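Local coordinates for kojibiose phosphorylase (PDB 6W0P), which is a glycoside hydrolase family 65 enzyme that joins a beta-sandwich N-terminal domain, a helical (alpha/alpha)6-barrel catalytic domain and a small C-terminal beta domain, at residues 79-85 with 400-406; 147-151 with 322-328; 330-334 with 371-377. The contacts are given in a common frame with arbitrary orientation. Residues are numbered along the deposited sequence.

Interaction 1 of 3, residues 79-85 with 400-406; sequences VKRTHFT and TRNGKEA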
loop_
_atom_site.group_PDB
_atom_site.type_symbol
_atom_site.label_atom_id
_atom_site.label_comp_id
_atom_site.label_asym_id
_atom_site.label_seq_id
_atom_site.Cartn_x
_atom_site.Cartn_y
_atom_site.Cartn_z
ATOM N N VAL A 79 5.257 -3.952 -8.015
ATOM C CA VAL A 79 4.904 -3.761 -9.447
ATOM C C VAL A 79 4.531 -2.296 -9.688
ATOM O O VAL A 79 3.687 -1.755 -8.948
ATOM C CB VAL A 79 3.820 -4.752 -9.893
ATOM C CG1 VAL A 79 3.443 -4.531 -11.351
ATOM C CG2 VAL A 79 4.312 -6.175 -9.679
ATOM N N LYS A 80 5.211 -1.672 -10.645
ATOM C CA LYS A 80 5.035 -0.247 -11.030
ATOM C C LYS A 80 4.063 -0.187 -12.206
ATOM O O LYS A 80 3.381 0.819 -12.337
ATOM C CB LYS A 80 6.377 0.387 -11.419
ATOM C CG LYS A 80 7.461 0.366 -10.342
ATOM C CD LYS A 80 8.588 1.363 -10.610
ATOM C CE LYS A 80 9.588 1.479 -9.478
ATOM N NZ LYS A 80 10.336 2.759 -9.537
ATOM N N ARG A 81 3.989 -1.253 -13.004
ATOM C CA ARG A 81 3.216 -1.280 -14.272
ATOM C C ARG A 81 2.542 -2.655 -14.454
ATOM O O ARG A 81 3.206 -3.616 -14.884
ATOM C CB ARG A 81 4.175 -0.848 -15.384
ATOM C CG ARG A 81 3.556 -0.758 -16.768
ATOM C CD ARG A 81 4.631 -0.519 -17.818
ATOM N NE ARG A 81 5.627 0.464 -17.406
ATOM C CZ ARG A 81 6.930 0.409 -17.704
ATOM N NH1 ARG A 81 7.419 -0.596 -18.413
ATOM N NH2 ARG A 81 7.748 1.355 -17.269
ATOM N N THR A 82 1.248 -2.728 -14.138
ATOM C CA THR A 82 0.413 -3.939 -14.308
ATOM C C THR A 82 0.213 -4.184 -15.805
ATOM O O THR A 82 0.530 -3.287 -16.620
ATOM C CB THR A 82 -0.917 -3.813 -13.552
ATOM O OG1 THR A 82 -1.477 -5.127 -13.457
ATOM C CG2 THR A 82 -1.891 -2.858 -14.219
ATOM N N HIS A 83 -0.267 -5.368 -16.171
ATOM C CA HIS A 83 -0.643 -5.667 -17.575
ATOM C C HIS A 83 -1.980 -6.387 -17.567
ATOM O O HIS A 83 -2.404 -6.842 -16.482
ATOM C CB HIS A 83 0.472 -6.420 -18.302
ATOM C CG HIS A 83 0.663 -7.800 -17.791
ATOM N ND1 HIS A 83 1.453 -8.076 -16.702
ATOM C CD2 HIS A 83 0.164 -8.975 -18.214
ATOM C CE1 HIS A 83 1.449 -9.368 -16.487
ATOM N NE2 HIS A 83 0.646 -9.940 -17.389
ATOM N N PHE A 84 -2.628 -6.423 -18.729
ATOM C CA PHE A 84 -4.031 -6.886 -18.889
ATOM C C PHE A 84 -4.277 -7.301 -20.346
ATOM O O PHE A 84 -3.667 -6.697 -21.251
ATOM C CB PHE A 84 -4.983 -5.786 -18.400
ATOM C CG PHE A 84 -4.560 -4.384 -18.764
ATOM C CD1 PHE A 84 -4.824 -3.864 -20.021
ATOM C CD2 PHE A 84 -3.891 -3.585 -17.850
ATOM C CE1 PHE A 84 -4.421 -2.581 -20.363
ATOM C CE2 PHE A 84 -3.486 -2.303 -18.193
ATOM C CZ PHE A 84 -3.739 -1.808 -19.454
ATOM N N THR A 85 -5.137 -8.309 -20.532
ATOM C CA THR A 85 -5.739 -8.757 -21.821
ATOM C C THR A 85 -6.634 -7.630 -22.328
ATOM O O THR A 85 -7.439 -7.138 -21.536
ATOM C CB THR A 85 -6.507 -10.068 -21.620
ATOM O OG1 THR A 85 -5.664 -10.984 -20.923
ATOM C CG2 THR A 85 -6.940 -10.737 -22.904
ATOM N N THR A 400 -0.919 -12.934 -13.471
ATOM C CA THR A 400 -0.162 -12.691 -14.724
ATOM C C THR A 400 -0.948 -13.173 -15.944
ATOM O O THR A 400 -1.774 -14.133 -15.789
ATOM C CB THR A 400 1.205 -13.381 -14.649
ATOM O OG1 THR A 400 2.037 -12.809 -15.649
ATOM C CG2 THR A 400 1.134 -14.881 -14.842
ATOM N N ARG A 401 -0.718 -12.519 -17.092
ATOM C CA ARG A 401 -0.865 -13.168 -18.412
ATOM C C ARG A 401 0.503 -13.392 -19.071
ATOM O O ARG A 401 0.677 -14.466 -19.668
ATOM C CB ARG A 401 -1.815 -12.402 -19.335
ATOM C CG ARG A 401 -2.108 -13.134 -20.643
ATOM C CD ARG A 401 -2.736 -14.508 -20.469
ATOM N NE ARG A 401 -2.704 -15.274 -21.704
ATOM C CZ ARG A 401 -1.611 -15.844 -22.211
ATOM N NH1 ARG A 401 -0.449 -15.770 -21.583
ATOM N NH2 ARG A 401 -1.678 -16.486 -23.360
ATOM N N ASN A 402 1.453 -12.459 -18.976
ATOM C CA ASN A 402 2.701 -12.542 -19.793
ATOM C C ASN A 402 3.825 -13.234 -19.008
ATOM O O ASN A 402 4.888 -13.444 -19.611
ATOM C CB ASN A 402 3.127 -11.191 -20.373
ATOM C CG ASN A 402 3.826 -10.294 -19.375
ATOM O OD1 ASN A 402 3.818 -10.605 -18.180
ATOM N ND2 ASN A 402 4.397 -9.180 -19.850
ATOM N N GLY A 403 3.581 -13.621 -17.748
ATOM C CA GLY A 403 4.547 -14.312 -16.874
ATOM C C GLY A 403 5.113 -13.392 -15.802
ATOM O O GLY A 403 5.660 -13.902 -14.782
ATOM N N LYS A 404 5.030 -12.083 -16.012
ATOM C CA LYS A 404 5.488 -11.082 -15.016
ATOM C C LYS A 404 4.401 -10.886 -13.957
ATOM O O LYS A 404 3.200 -11.039 -14.282
ATOM C CB LYS A 404 5.806 -9.731 -15.661
ATOM C CG LYS A 404 6.969 -9.771 -16.631
ATOM C CD LYS A 404 7.402 -8.410 -17.079
ATOM C CE LYS A 404 8.650 -8.490 -17.935
ATOM N NZ LYS A 404 8.695 -7.361 -18.892
ATOM N N GLU A 405 4.805 -10.500 -12.749
ATOM C CA GLU A 405 3.828 -10.182 -11.684
ATOM C C GLU A 405 2.981 -8.992 -12.161
ATOM O O GLU A 405 3.554 -7.976 -12.563
ATOM C CB GLU A 405 4.532 -9.922 -10.356
ATOM C CG GLU A 405 3.556 -9.680 -9.226
ATOM C CD GLU A 405 2.638 -10.863 -8.982
ATOM O OE1 GLU A 405 3.106 -11.825 -8.352
ATOM O OE2 GLU A 405 1.476 -10.832 -9.446
ATOM N N ALA A 406 1.657 -9.129 -12.132
ATOM C CA ALA A 406 0.709 -8.042 -12.470
ATOM C C ALA A 406 0.027 -7.508 -11.205
ATOM O O ALA A 406 -0.561 -6.429 -11.252
ATOM C CB ALA A 406 -0.295 -8.525 -13.488
HETATM O O HOH W 1 2.839 -6.314 -14.928
#

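Interaction 2 of 3, residues 147-151 with 322-328; sequences MSDCE and IQAYHGF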
loop_
_atom_site.group_PDB
_atom_site.type_symbol
_atom_site.label_atom_id
_atom_site.label_comp_id
_atom_site.label_asym_id
_atom_site.label_seq_id
_atom_site.Cartn_x
_atom_site.Cartn_y
_atom_site.Cartn_z
ATOM N N MET A 147 -14.608 -23.928 -33.166
ATOM C CA MET A 147 -13.915 -24.547 -31.998
ATOM C C MET A 147 -12.665 -25.311 -32.438
ATOM O O MET A 147 -11.821 -25.502 -31.563
ATOM C CB MET A 147 -14.825 -25.500 -31.225
ATOM C CG MET A 147 -16.035 -24.805 -30.675
ATOM S SD MET A 147 -15.665 -23.432 -29.563
ATOM C CE MET A 147 -15.014 -24.331 -28.161
ATOM N N SER A 148 -12.539 -25.693 -33.717
ATOM C CA SER A 148 -11.361 -26.419 -34.285
ATOM C C SER A 148 -10.385 -25.437 -34.961
ATOM O O SER A 148 -9.216 -25.386 -34.543
ATOM C CB SER A 148 -11.793 -27.503 -35.242
ATOM O OG SER A 148 -13.071 -28.009 -34.867
ATOM N N ASP A 149 -10.831 -24.707 -35.986
ATOM C CA ASP A 149 -10.011 -23.682 -36.693
ATOM C C ASP A 149 -10.285 -22.337 -36.031
ATOM O O ASP A 149 -11.115 -21.587 -36.561
ATOM C CB ASP A 149 -10.304 -23.662 -38.197
ATOM C CG ASP A 149 -10.014 -24.990 -38.874
ATOM O OD1 ASP A 149 -8.831 -25.352 -38.913
ATOM O OD2 ASP A 149 -10.981 -25.664 -39.328
ATOM N N CYS A 150 -9.631 -22.065 -34.899
ATOM C CA CYS A 150 -10.110 -21.108 -33.860
ATOM C C CYS A 150 -9.866 -19.654 -34.279
ATOM O O CYS A 150 -10.426 -18.751 -33.624
ATOM C CB CYS A 150 -9.473 -21.409 -32.513
ATOM S SG CYS A 150 -9.736 -23.124 -31.993
ATOM N N GLU A 151 -9.122 -19.452 -35.371
ATOM C CA GLU A 151 -8.888 -18.135 -36.016
ATOM C C GLU A 151 -10.191 -17.608 -36.622
ATOM O O GLU A 151 -10.261 -16.384 -36.837
ATOM C CB GLU A 151 -7.817 -18.253 -37.096
ATOM C CG GLU A 151 -6.519 -18.873 -36.600
ATOM C CD GLU A 151 -6.403 -20.381 -36.793
ATOM O OE1 GLU A 151 -7.432 -21.070 -37.125
ATOM O OE2 GLU A 151 -5.283 -20.880 -36.592
ATOM N N ILE A 322 -14.946 -25.975 -21.515
ATOM C CA ILE A 322 -14.514 -26.438 -22.864
ATOM C C ILE A 322 -14.191 -25.186 -23.704
ATOM O O ILE A 322 -13.231 -25.222 -24.516
ATOM C CB ILE A 322 -15.589 -27.368 -23.499
ATOM C CG1 ILE A 322 -15.776 -28.656 -22.677
ATOM C CG2 ILE A 322 -15.196 -27.689 -24.924
ATOM C CD1 ILE A 322 -17.083 -29.486 -22.907
ATOM N N GLN A 323 -14.947 -24.106 -23.515
ATOM C CA GLN A 323 -14.742 -22.802 -24.216
ATOM C C GLN A 323 -13.458 -22.129 -23.727
ATOM O O GLN A 323 -12.729 -21.548 -24.567
ATOM C CB GLN A 323 -15.931 -21.862 -24.009
ATOM C CG GLN A 323 -17.142 -22.215 -24.871
ATOM C CD GLN A 323 -18.027 -21.032 -25.174
ATOM O OE1 GLN A 323 -18.431 -20.844 -26.309
ATOM N NE2 GLN A 323 -18.325 -20.234 -24.166
ATOM N N ALA A 324 -13.170 -22.234 -22.435
ATOM C CA ALA A 324 -12.005 -21.567 -21.813
ATOM C C ALA A 324 -10.681 -22.159 -22.320
ATOM O O ALA A 324 -9.721 -21.387 -22.461
ATOM C CB ALA A 324 -12.112 -21.663 -20.313
ATOM N N TYR A 325 -10.597 -23.478 -22.525
ATOM C CA TYR A 325 -9.322 -24.166 -22.865
ATOM C C TYR A 325 -9.575 -25.520 -23.531
ATOM O O TYR A 325 -10.392 -26.294 -23.030
ATOM C CB TYR A 325 -8.510 -24.398 -21.592
ATOM C CG TYR A 325 -7.022 -24.299 -21.784
ATOM C CD1 TYR A 325 -6.429 -23.070 -21.950
ATOM C CD2 TYR A 325 -6.212 -25.418 -21.824
ATOM C CE1 TYR A 325 -5.071 -22.950 -22.154
ATOM C CE2 TYR A 325 -4.839 -25.315 -22.029
ATOM C CZ TYR A 325 -4.260 -24.070 -22.182
ATOM O OH TYR A 325 -2.907 -23.919 -22.336
ATOM N N HIS A 326 -8.875 -25.831 -24.618
ATOM C CA HIS A 326 -8.952 -27.196 -25.208
ATOM C C HIS A 326 -7.595 -27.650 -25.759
ATOM O O HIS A 326 -7.589 -28.622 -26.513
ATOM C CB HIS A 326 -10.077 -27.262 -26.249
ATOM C CG HIS A 326 -9.831 -26.451 -27.483
ATOM N ND1 HIS A 326 -10.133 -25.113 -27.561
ATOM C CD2 HIS A 326 -9.336 -26.799 -28.696
ATOM C CE1 HIS A 326 -9.821 -24.669 -28.771
ATOM N NE2 HIS A 326 -9.330 -25.679 -29.490
ATOM N N GLY A 327 -6.490 -26.997 -25.381
ATOM C CA GLY A 327 -5.144 -27.390 -25.817
ATOM C C GLY A 327 -4.804 -26.796 -27.171
ATOM O O GLY A 327 -4.008 -27.408 -27.907
ATOM N N PHE A 328 -5.370 -25.642 -27.516
ATOM C CA PHE A 328 -5.079 -24.986 -28.812
ATOM C C PHE A 328 -3.636 -24.470 -28.833
ATOM O O PHE A 328 -3.038 -24.479 -29.912
ATOM C CB PHE A 328 -6.019 -23.816 -29.094
ATOM C CG PHE A 328 -5.782 -23.190 -30.445
ATOM C CD1 PHE A 328 -6.220 -23.828 -31.603
ATOM C CD2 PHE A 328 -5.111 -21.981 -30.562
ATOM C CE1 PHE A 328 -5.995 -23.274 -32.853
ATOM C CE2 PHE A 328 -4.869 -21.434 -31.817
ATOM C CZ PHE A 328 -5.317 -22.076 -32.955
HETATM O O HOH W 2 -8.384 -26.562 -32.053
#

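Interaction 3 of 3, residues 330-334 with 371-377; sequences PTNTI and LIMFRYN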
loop_
_atom_site.group_PDB
_atom_site.type_symbol
_atom_site.label_atom_id
_atom_site.label_comp_id
_atom_site.label_asym_id
_atom_site.label_seq_id
_atom_site.Cartn_x
_atom_site.Cartn_y
_atom_site.Cartn_z
ATOM N N PRO A 330 0.121 -23.964 -26.304
ATOM C CA PRO A 330 0.892 -24.135 -25.073
ATOM C C PRO A 330 1.462 -22.833 -24.491
ATOM O O PRO A 330 2.200 -22.924 -23.506
ATOM C CB PRO A 330 2.074 -25.042 -25.493
ATOM C CG PRO A 330 2.261 -24.753 -26.977
ATOM C CD PRO A 330 0.871 -24.423 -27.493
ATOM N N THR A 331 1.161 -21.678 -25.106
ATOM C CA THR A 331 1.427 -20.326 -24.544
ATOM C C THR A 331 0.107 -19.674 -24.102
ATOM O O THR A 331 0.109 -18.456 -23.820
ATOM C CB THR A 331 2.223 -19.455 -25.537
ATOM O OG1 THR A 331 1.421 -19.197 -26.693
ATOM C CG2 THR A 331 3.514 -20.113 -25.974
ATOM N N ASN A 332 -0.993 -20.419 -24.054
ATOM C CA ASN A 332 -2.313 -19.880 -23.621
ATOM C C ASN A 332 -2.581 -20.351 -22.197
ATOM O O ASN A 332 -2.044 -21.396 -21.813
ATOM C CB ASN A 332 -3.466 -20.286 -24.540
ATOM C CG ASN A 332 -3.592 -19.426 -25.778
ATOM O OD1 ASN A 332 -2.956 -18.377 -25.876
ATOM N ND2 ASN A 332 -4.386 -19.873 -26.737
ATOM N N THR A 333 -3.394 -19.606 -21.448
ATOM C CA THR A 333 -3.804 -19.998 -20.083
ATOM C C THR A 333 -5.258 -19.584 -19.861
ATOM O O THR A 333 -5.834 -18.900 -20.719
ATOM C CB THR A 333 -2.864 -19.396 -19.030
ATOM O OG1 THR A 333 -3.143 -19.983 -17.756
ATOM C CG2 THR A 333 -3.021 -17.900 -18.921
ATOM N N ILE A 334 -5.805 -19.999 -18.728
ATOM C CA ILE A 334 -7.191 -19.686 -18.294
ATOM C C ILE A 334 -7.138 -18.421 -17.424
ATOM O O ILE A 334 -6.431 -18.439 -16.396
ATOM C CB ILE A 334 -7.772 -20.898 -17.539
ATOM C CG1 ILE A 334 -7.732 -22.154 -18.413
ATOM C CG2 ILE A 334 -9.160 -20.597 -17.020
ATOM C CD1 ILE A 334 -8.346 -23.372 -17.795
ATOM N N LEU A 371 -1.703 -26.302 -20.160
ATOM C CA LEU A 371 -1.798 -25.460 -18.941
ATOM C C LEU A 371 -0.436 -25.402 -18.237
ATOM O O LEU A 371 -0.032 -24.286 -17.864
ATOM C CB LEU A 371 -2.891 -25.989 -18.011
ATOM C CG LEU A 371 -4.294 -25.602 -18.434
ATOM C CD1 LEU A 371 -5.335 -26.249 -17.540
ATOM C CD2 LEU A 371 -4.454 -24.097 -18.418
ATOM N N ILE A 372 0.275 -26.530 -18.091
ATOM C CA ILE A 372 1.631 -26.540 -17.462
ATOM C C ILE A 372 2.666 -25.908 -18.412
ATOM O O ILE A 372 3.549 -25.199 -17.912
ATOM C CB ILE A 372 1.995 -27.949 -17.009
ATOM C CG1 ILE A 372 1.010 -28.439 -15.951
ATOM C CG2 ILE A 372 3.419 -28.015 -16.505
ATOM C CD1 ILE A 372 0.743 -29.934 -16.012
ATOM N N MET A 373 2.539 -26.087 -19.731
ATOM C CA MET A 373 3.525 -25.553 -20.719
ATOM C C MET A 373 3.441 -24.028 -20.708
ATOM O O MET A 373 4.492 -23.341 -20.887
ATOM C CB MET A 373 3.258 -26.059 -22.142
ATOM C CG MET A 373 3.641 -27.515 -22.376
ATOM S SD MET A 373 5.271 -27.977 -21.812
ATOM C CE MET A 373 6.285 -26.850 -22.761
ATOM N N PHE A 374 2.249 -23.493 -20.458
ATOM C CA PHE A 374 2.117 -22.031 -20.291
ATOM C C PHE A 374 3.152 -21.587 -19.258
ATOM O O PHE A 374 3.774 -20.533 -19.481
ATOM C CB PHE A 374 0.712 -21.590 -19.885
ATOM C CG PHE A 374 0.729 -20.225 -19.250
ATOM C CD1 PHE A 374 0.988 -19.092 -20.005
ATOM C CD2 PHE A 374 0.562 -20.082 -17.886
ATOM C CE1 PHE A 374 1.019 -17.837 -19.419
ATOM C CE2 PHE A 374 0.609 -18.830 -17.297
ATOM C CZ PHE A 374 0.837 -17.708 -18.066
ATOM N N ARG A 375 3.291 -22.338 -18.159
ATOM C CA ARG A 375 4.214 -22.004 -17.038
ATOM C C ARG A 375 5.663 -22.274 -17.455
ATOM O O ARG A 375 6.535 -21.502 -17.071
ATOM C CB ARG A 375 3.848 -22.783 -15.772
ATOM C CG ARG A 375 2.456 -22.464 -15.245
ATOM C CD ARG A 375 2.251 -21.003 -14.853
ATOM N NE ARG A 375 1.052 -20.841 -14.026
ATOM C CZ ARG A 375 0.660 -19.723 -13.429
ATOM N NH1 ARG A 375 1.359 -18.610 -13.549
ATOM N NH2 ARG A 375 -0.446 -19.719 -12.705
ATOM N N TYR A 376 5.927 -23.355 -18.179
ATOM C CA TYR A 376 7.287 -23.632 -18.693
ATOM C C TYR A 376 7.702 -22.443 -19.558
ATOM O O TYR A 376 8.835 -21.967 -19.431
ATOM C CB TYR A 376 7.394 -24.944 -19.476
ATOM C CG TYR A 376 8.811 -25.159 -19.928
ATOM C CD1 TYR A 376 9.776 -25.635 -19.054
ATOM C CD2 TYR A 376 9.223 -24.718 -21.176
ATOM C CE1 TYR A 376 11.104 -25.737 -19.437
ATOM C CE2 TYR A 376 10.546 -24.814 -21.578
ATOM C CZ TYR A 376 11.492 -25.319 -20.705
ATOM O OH TYR A 376 12.786 -25.405 -21.128
ATOM N N ASN A 377 6.786 -21.932 -20.376
ATOM C CA ASN A 377 7.112 -20.903 -21.393
ATOM C C ASN A 377 7.170 -19.518 -20.742
ATOM O O ASN A 377 7.476 -18.568 -21.476
ATOM C CB ASN A 377 6.160 -20.975 -22.589
ATOM C CG ASN A 377 6.372 -22.212 -23.434
ATOM O OD1 ASN A 377 7.511 -22.590 -23.710
ATOM N ND2 ASN A 377 5.292 -22.848 -23.858
HETATM O O HOH W 3 -1.648 -22.279 -16.199
#

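Interaction 1 of 3, residues 79-85 with 400-406
The shortest hydrogen bond between the segments runs from Thr82 OG1 to Ala406 O (2.7 Å). Beside it the imidazole of His83 accepts twice at one atom: NE2 takes Arg401 N at 2.9 Å and Asn402 N at 3.1 Å, with N-H...acceptor angles of 159° and 164°, so two consecutive amides converge on it. At the other ring nitrogen, water 1 lies 2.9 Å from His83 ND1 and donates to Arg81 O (2.7 Å) and Glu405 O (3.0 Å). Hydrogen bonds within 400-406 are consistent with a loop shape that presents these amides: Thr400 OG1 accepts from Gly403 N (2.7 Å), an ST motif, and Asn402 OD1 from Lys404 N (2.9 Å), an Asx turn. This loop, between helices 379-388 and 410-413 of the catalytic domain, receives the histidine that opens strand 83-85 of the N-terminal domain across the domain interface. Around the imidazole, Asn402 OD1 sits over one face, whereas Lys404 O meets the edge, 3.3 Å from His83 CE1. Farther out, Val79 CG2 packs on Glu405 CG at 3.6 Å; the Glu405 carboxylate turns to the amides of Val398, Ala399 and Cys407. Thr85 OG1 approaches Arg401 CG (4.2 Å) while bonding to Ser345 O.

Interaction 2 of 3, residues 147-151 with 322-328
An interdomain seam is built here from the loop joining two adjacent antiparallel strands, 135-145 and 152-161, of the large N-terminal sheet and from the end of helix 308-324 in the catalytic domain, where the chain leaves helical geometry at Tyr325. Cys150 meets two aromatic rings: its CA-to-CB bond points toward 322-328, and its sulfur touches each. Cys150 SG lies 3.6 Å from His326 CE1, approaching that ring at its edge (82° off the normal), and 3.6 Å from Phe328 CD1. Cys150 CB stands over the Phe328 face, 4.2 Å from the centroid and 19° off the normal, which identifies a CH-pi contact. At the edge of the same ring, near its plane, Glu151 OE2 comes within 3.8 Å of Phe328 CZ. On the helix side, Met147 CE reaches Gln323 CA and Ile322 O, each at 4.2 Å, and helix 282-300 packs on Met147 through Phe292 and Phe293. The polar link is indirect: water 2 donates to Ser148 O (2.9 Å) and hydrogen-bonds His326 NE2 (2.9 Å), whereas Met147 O, 3.2 Å from His326 NE2, has a poor angle. Glu38 OE1 holds the amides of His326 and Phe328. With no direct hydrogen bond between the segments, the contact depends on sulfur-aromatic and van der Waals packing, supplemented by one water bridge.

Interaction 3 of 3, residues 330-334 with 371-377
One direct hydrogen bond joins the segments: Asn377 ND2 donates to Pro330 O over 3.1 Å at 147°, tying the loop to the residue just past the last turn of helix 365-376. The same carbonyl also lies 3.1 Å from Phe374 N, but at a poor angle; Phe374 CA also makes a CA-H...O contact with Pro330 O (3.3 Å, 120° at the hydrogen). A second polar link is mediated by water 3, which accepts from Thr333 OG1 (3.2 Å) and donates to Leu371 O (3.1 Å). The aromatic term is a CH-pi contact: Thr333 CB stands 3.7 Å from the centroid of the Phe374 ring, only 13° off its normal, hence squarely over the face. Two apolar contacts add to it: Pro330 CB against Met373 CB (3.7 Å) and Ile334 CG1 against Leu371 CD2 (3.8 Å). The CA-to-CB bond of Ile372 points away from the loop, and its side chain touches Ala426, Ile427 and Tyr430 of helix 418-434. Helix 365-376 is thus met by the loop and by side chains of helices 351-361, 418-434 and 437-458, as befits the helical (alpha/alpha)6 barrel of the family 65 catalytic domain, in which long loops connect successive helices.

In the fold
Along the chain, interaction 1 spans the widest interval, and interactions 2 and 3 both fall within it, interaction 2 closing before interaction 3 opens. Interactions 1 and 2 join the N-terminal beta domain to the catalytic domain at places whose centres are 24 Å apart, without touching; interaction 3 is internal to the catalytic domain and touches both. Its centre lies 15 Å from that of interaction 1, where Arg401 NH2 probably hydrogen-bonds Thr331 O (2.7 Å), and 14 Å from that of interaction 2, where Tyr325 OH probably does so to Asn332 O (2.7 Å). Loop 330-334 thus connects, within the catalytic domain, the sides of the two domain-domain contacts, beside helix 365-376.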